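Local coordinates for THUMP domain-containing protein (PDB 1VBK) that probably binds RNA through its THUMP region and ATP through a ThiI-like domain, consistent with a role in tRNA modification or thiamine biosynthesis, at residues A[171-185]-A[196-210]. Residues are numbered along the deposited sequence; the frame is centred on the assembly and turned at random.
Sequences WGGLPIGTEGRMIGI and FLMMKRGVEVIPVYI
With CG swung away from the backbone N in both Arg-181 and Glu-204 (chi1 163° in each), the two side chains run side by side from neighbouring strands, and a bend at chi3 of the arginine turns its guanidinium edge to the carboxylate. Arg-181 NE lies 3.0 Å from Glu-204 OE1 in a salt bridge whose two hydrogen bonds, from NE and NH2 to the same OE1, are both bent and weak. NH1 instead serves the carbonyls of Phe-254 and, across the dimer, Asp-253 of the second subunit. The strands that carry this pair run parallel: Met-182 N meets Glu-204 O at 2.9 Å, and Met-182 O receives Ile-206 N. On the face that carries Met-182 and Val-205, Met-182 CG packs 3.6 Å from CG1 of Val-203, just ahead of the strand, while Gly-184 lets Val-205 CG1 come within 3.6 Å of its N. Gly-202, whose positive phi closes helix 189-200 in a Schellman motif, accepts at its O from Gly-177 N and Glu-179 N, which approach from opposite faces of its carbonyl plane. The edge of Phe-196 meets the face of Trp-171 in a T-shaped stack, ring planes 72° apart. Strand 181-185, helix 189-200 and strand 204-210 form a beta-alpha-beta crossover, consistent with the HUP-type fold of the ThiI family.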
# COMPACT_ATOMS: atom_id res chain seq x y z
N TRP A 171 -23.68 5.46 -8.91
CA TRP A 171 -23.50 5.47 -7.46
C TRP A 171 -22.56 6.57 -7.00
O TRP A 171 -22.44 6.83 -5.81
CB TRP A 171 -22.95 4.13 -6.97
CG TRP A 171 -24.02 3.15 -6.61
CD1 TRP A 171 -24.60 2.23 -7.43
CD2 TRP A 171 -24.66 3.03 -5.34
NE1 TRP A 171 -25.56 1.53 -6.74
CE2 TRP A 171 -25.62 2.00 -5.46
CE3 TRP A 171 -24.52 3.68 -4.11
CZ2 TRP A 171 -26.43 1.61 -4.39
CZ3 TRP A 171 -25.33 3.29 -3.05
CH2 TRP A 171 -26.27 2.26 -3.20
N GLY A 172 -21.89 7.22 -7.95
CA GLY A 172 -20.95 8.25 -7.58
C GLY A 172 -19.76 7.56 -6.93
O GLY A 172 -19.43 6.43 -7.31
N GLY A 173 -19.13 8.21 -5.96
CA GLY A 173 -17.98 7.61 -5.31
C GLY A 173 -16.73 7.72 -6.16
O GLY A 173 -16.62 8.62 -7.00
N LEU A 174 -15.79 6.80 -5.96
CA LEU A 174 -14.54 6.81 -6.71
C LEU A 174 -14.27 5.42 -7.30
O LEU A 174 -14.67 4.41 -6.73
CB LEU A 174 -13.39 7.23 -5.79
CG LEU A 174 -13.52 8.64 -5.19
CD1 LEU A 174 -12.48 8.85 -4.11
CD2 LEU A 174 -13.36 9.70 -6.29
N PRO A 175 -13.59 5.36 -8.45
CA PRO A 175 -13.31 4.06 -9.08
C PRO A 175 -12.52 3.13 -8.16
O PRO A 175 -11.57 3.55 -7.50
CB PRO A 175 -12.51 4.45 -10.33
CG PRO A 175 -12.97 5.85 -10.62
CD PRO A 175 -13.04 6.46 -9.25
N ILE A 176 -12.92 1.86 -8.11
CA ILE A 176 -12.23 0.88 -7.28
C ILE A 176 -10.77 0.81 -7.73
O ILE A 176 -10.49 0.61 -8.91
CB ILE A 176 -12.88 -0.52 -7.42
CG1 ILE A 176 -14.28 -0.49 -6.80
CG2 ILE A 176 -12.01 -1.58 -6.74
CD1 ILE A 176 -14.99 -1.83 -6.80
N GLY A 177 -9.85 0.97 -6.79
CA GLY A 177 -8.44 0.92 -7.13
C GLY A 177 -7.74 2.27 -7.10
O GLY A 177 -6.51 2.32 -6.99
N THR A 178 -8.49 3.36 -7.20
CA THR A 178 -7.88 4.69 -7.19
C THR A 178 -7.45 5.13 -5.79
O THR A 178 -6.65 6.05 -5.65
CB THR A 178 -8.85 5.76 -7.75
OG1 THR A 178 -10.06 5.76 -6.98
CG2 THR A 178 -9.16 5.48 -9.21
N GLU A 179 -7.97 4.47 -4.76
CA GLU A 179 -7.61 4.85 -3.40
C GLU A 179 -6.92 3.75 -2.59
O GLU A 179 -7.06 3.70 -1.37
CB GLU A 179 -8.85 5.35 -2.65
CG GLU A 179 -9.46 6.64 -3.20
CD GLU A 179 -8.51 7.83 -3.15
OE1 GLU A 179 -7.82 8.01 -2.12
OE2 GLU A 179 -8.47 8.61 -4.13
N GLY A 180 -6.20 2.87 -3.26
CA GLY A 180 -5.48 1.82 -2.56
C GLY A 180 -6.19 0.50 -2.33
O GLY A 180 -7.32 0.28 -2.80
N ARG A 181 -5.53 -0.38 -1.58
CA ARG A 181 -6.06 -1.70 -1.28
C ARG A 181 -6.10 -2.00 0.21
O ARG A 181 -5.15 -1.71 0.94
CB ARG A 181 -5.21 -2.76 -2.00
CG ARG A 181 -5.37 -4.17 -1.47
CD ARG A 181 -4.36 -5.10 -2.12
NE ARG A 181 -4.67 -5.31 -3.53
CZ ARG A 181 -3.82 -5.81 -4.42
NH1 ARG A 181 -2.59 -6.15 -4.06
NH2 ARG A 181 -4.22 -5.99 -5.68
N MET A 182 -7.20 -2.59 0.66
CA MET A 182 -7.38 -2.94 2.07
C MET A 182 -8.04 -4.30 2.16
O MET A 182 -8.58 -4.80 1.18
CB MET A 182 -8.30 -1.93 2.76
CG MET A 182 -7.87 -0.49 2.69
SD MET A 182 -8.97 0.51 3.69
CE MET A 182 -8.19 2.11 3.58
N ILE A 183 -7.97 -4.92 3.33
CA ILE A 183 -8.65 -6.20 3.51
C ILE A 183 -9.90 -5.83 4.28
O ILE A 183 -9.91 -4.85 5.04
CB ILE A 183 -7.83 -7.22 4.36
CG1 ILE A 183 -7.55 -6.65 5.75
CG2 ILE A 183 -6.55 -7.60 3.63
CD1 ILE A 183 -6.93 -7.65 6.72
N GLY A 184 -10.97 -6.58 4.06
CA GLY A 184 -12.21 -6.30 4.76
C GLY A 184 -12.59 -7.54 5.53
O GLY A 184 -12.74 -8.61 4.94
N ILE A 185 -12.73 -7.42 6.84
CA ILE A 185 -13.10 -8.57 7.65
C ILE A 185 -14.60 -8.75 7.50
O ILE A 185 -15.39 -7.97 8.03
CB ILE A 185 -12.73 -8.37 9.14
CG1 ILE A 185 -11.25 -8.01 9.28
CG2 ILE A 185 -13.03 -9.64 9.93
CD1 ILE A 185 -10.30 -9.04 8.68
N PHE A 196 -18.87 -2.46 1.40
CA PHE A 196 -19.51 -1.79 0.28
C PHE A 196 -19.20 -0.29 0.31
O PHE A 196 -18.84 0.29 -0.71
CB PHE A 196 -21.03 -2.04 0.33
CG PHE A 196 -21.80 -1.34 -0.76
CD1 PHE A 196 -22.12 0.01 -0.65
CD2 PHE A 196 -22.20 -2.03 -1.90
CE1 PHE A 196 -22.82 0.67 -1.67
CE2 PHE A 196 -22.90 -1.39 -2.92
CZ PHE A 196 -23.22 -0.03 -2.80
N LEU A 197 -19.32 0.32 1.48
CA LEU A 197 -19.06 1.74 1.64
C LEU A 197 -17.61 2.13 1.30
O LEU A 197 -17.37 3.20 0.75
CB LEU A 197 -19.39 2.19 3.06
CG LEU A 197 -20.87 2.09 3.45
CD1 LEU A 197 -21.04 2.32 4.95
CD2 LEU A 197 -21.68 3.10 2.66
N MET A 198 -16.66 1.26 1.63
CA MET A 198 -15.26 1.55 1.35
C MET A 198 -14.93 1.37 -0.13
O MET A 198 -14.12 2.11 -0.69
CB MET A 198 -14.36 0.67 2.21
CG MET A 198 -14.44 0.98 3.70
SD MET A 198 -14.05 2.70 4.06
CE MET A 198 -12.28 2.71 3.76
N MET A 199 -15.54 0.38 -0.78
CA MET A 199 -15.30 0.18 -2.20
C MET A 199 -15.79 1.43 -2.94
O MET A 199 -15.16 1.91 -3.89
CB MET A 199 -16.04 -1.06 -2.72
CG MET A 199 -15.44 -2.37 -2.24
SD MET A 199 -16.15 -3.80 -3.08
CE MET A 199 -17.55 -4.12 -2.03
N LYS A 200 -16.91 1.97 -2.47
CA LYS A 200 -17.51 3.17 -3.06
C LYS A 200 -16.54 4.36 -2.96
O LYS A 200 -16.61 5.29 -3.76
CB LYS A 200 -18.83 3.50 -2.35
CG LYS A 200 -19.56 4.75 -2.87
CD LYS A 200 -20.89 4.93 -2.13
CE LYS A 200 -21.61 6.21 -2.55
NZ LYS A 200 -20.83 7.43 -2.20
N ARG A 201 -15.66 4.32 -1.97
CA ARG A 201 -14.68 5.38 -1.78
C ARG A 201 -13.41 5.07 -2.58
O ARG A 201 -12.33 5.61 -2.32
CB ARG A 201 -14.35 5.55 -0.29
CG ARG A 201 -15.55 6.00 0.54
CD ARG A 201 -15.25 5.96 2.04
NE ARG A 201 -14.20 6.90 2.43
CZ ARG A 201 -14.40 8.21 2.62
NH1 ARG A 201 -15.60 8.73 2.46
NH2 ARG A 201 -13.38 8.98 2.99
N GLY A 202 -13.54 4.18 -3.56
CA GLY A 202 -12.42 3.82 -4.42
C GLY A 202 -11.41 2.82 -3.88
O GLY A 202 -10.34 2.65 -4.46
N VAL A 203 -11.75 2.14 -2.79
CA VAL A 203 -10.83 1.17 -2.21
C VAL A 203 -11.03 -0.24 -2.74
O VAL A 203 -12.15 -0.76 -2.76
CB VAL A 203 -10.97 1.12 -0.67
CG1 VAL A 203 -10.02 0.08 -0.09
CG2 VAL A 203 -10.68 2.50 -0.08
N GLU A 204 -9.94 -0.85 -3.19
CA GLU A 204 -10.00 -2.22 -3.67
C GLU A 204 -9.98 -3.06 -2.40
O GLU A 204 -9.04 -2.97 -1.61
CB GLU A 204 -8.78 -2.56 -4.53
CG GLU A 204 -8.58 -4.05 -4.72
CD GLU A 204 -7.45 -4.38 -5.67
OE1 GLU A 204 -6.36 -3.78 -5.55
OE2 GLU A 204 -7.65 -5.26 -6.53
N VAL A 205 -11.01 -3.87 -2.20
CA VAL A 205 -11.09 -4.67 -0.99
C VAL A 205 -10.96 -6.17 -1.18
O VAL A 205 -11.60 -6.76 -2.05
CB VAL A 205 -12.41 -4.39 -0.23
CG1 VAL A 205 -12.48 -5.24 1.03
CG2 VAL A 205 -12.52 -2.92 0.12
N ILE A 206 -10.10 -6.78 -0.37
CA ILE A 206 -9.91 -8.22 -0.39
C ILE A 206 -10.73 -8.71 0.79
O ILE A 206 -10.38 -8.46 1.95
CB ILE A 206 -8.43 -8.62 -0.18
CG1 ILE A 206 -7.57 -8.13 -1.35
CG2 ILE A 206 -8.32 -10.13 -0.05
CD1 ILE A 206 -6.09 -8.44 -1.20
N PRO A 207 -11.85 -9.41 0.53
CA PRO A 207 -12.67 -9.90 1.63
C PRO A 207 -11.99 -11.06 2.35
O PRO A 207 -11.46 -11.97 1.71
CB PRO A 207 -13.96 -10.31 0.94
CG PRO A 207 -13.46 -10.82 -0.38
CD PRO A 207 -12.45 -9.77 -0.77
N VAL A 208 -12.00 -11.01 3.68
CA VAL A 208 -11.38 -12.06 4.47
C VAL A 208 -12.33 -12.61 5.51
O VAL A 208 -12.97 -11.86 6.25
CB VAL A 208 -10.11 -11.54 5.22
CG1 VAL A 208 -9.54 -12.65 6.11
CG2 VAL A 208 -9.07 -11.09 4.21
N TYR A 209 -12.43 -13.94 5.55
CA TYR A 209 -13.27 -14.61 6.52
C TYR A 209 -12.34 -15.27 7.53
O TYR A 209 -11.54 -16.13 7.16
CB TYR A 209 -14.13 -15.69 5.86
CG TYR A 209 -14.87 -16.55 6.86
CD1 TYR A 209 -15.96 -16.05 7.56
CD2 TYR A 209 -14.48 -17.86 7.10
CE1 TYR A 209 -16.64 -16.84 8.49
CE2 TYR A 209 -15.15 -18.66 8.03
CZ TYR A 209 -16.23 -18.14 8.71
OH TYR A 209 -16.91 -18.92 9.62
N ILE A 210 -12.44 -14.87 8.79
CA ILE A 210 -11.60 -15.45 9.83
C ILE A 210 -12.42 -16.52 10.54
O ILE A 210 -13.24 -16.23 11.40
CB ILE A 210 -11.14 -14.38 10.85
CG1 ILE A 210 -10.37 -13.27 10.12
CG2 ILE A 210 -10.24 -15.01 11.91
CD1 ILE A 210 -9.97 -12.12 11.01
O HOH W 1 -23.30 8.71 -4.14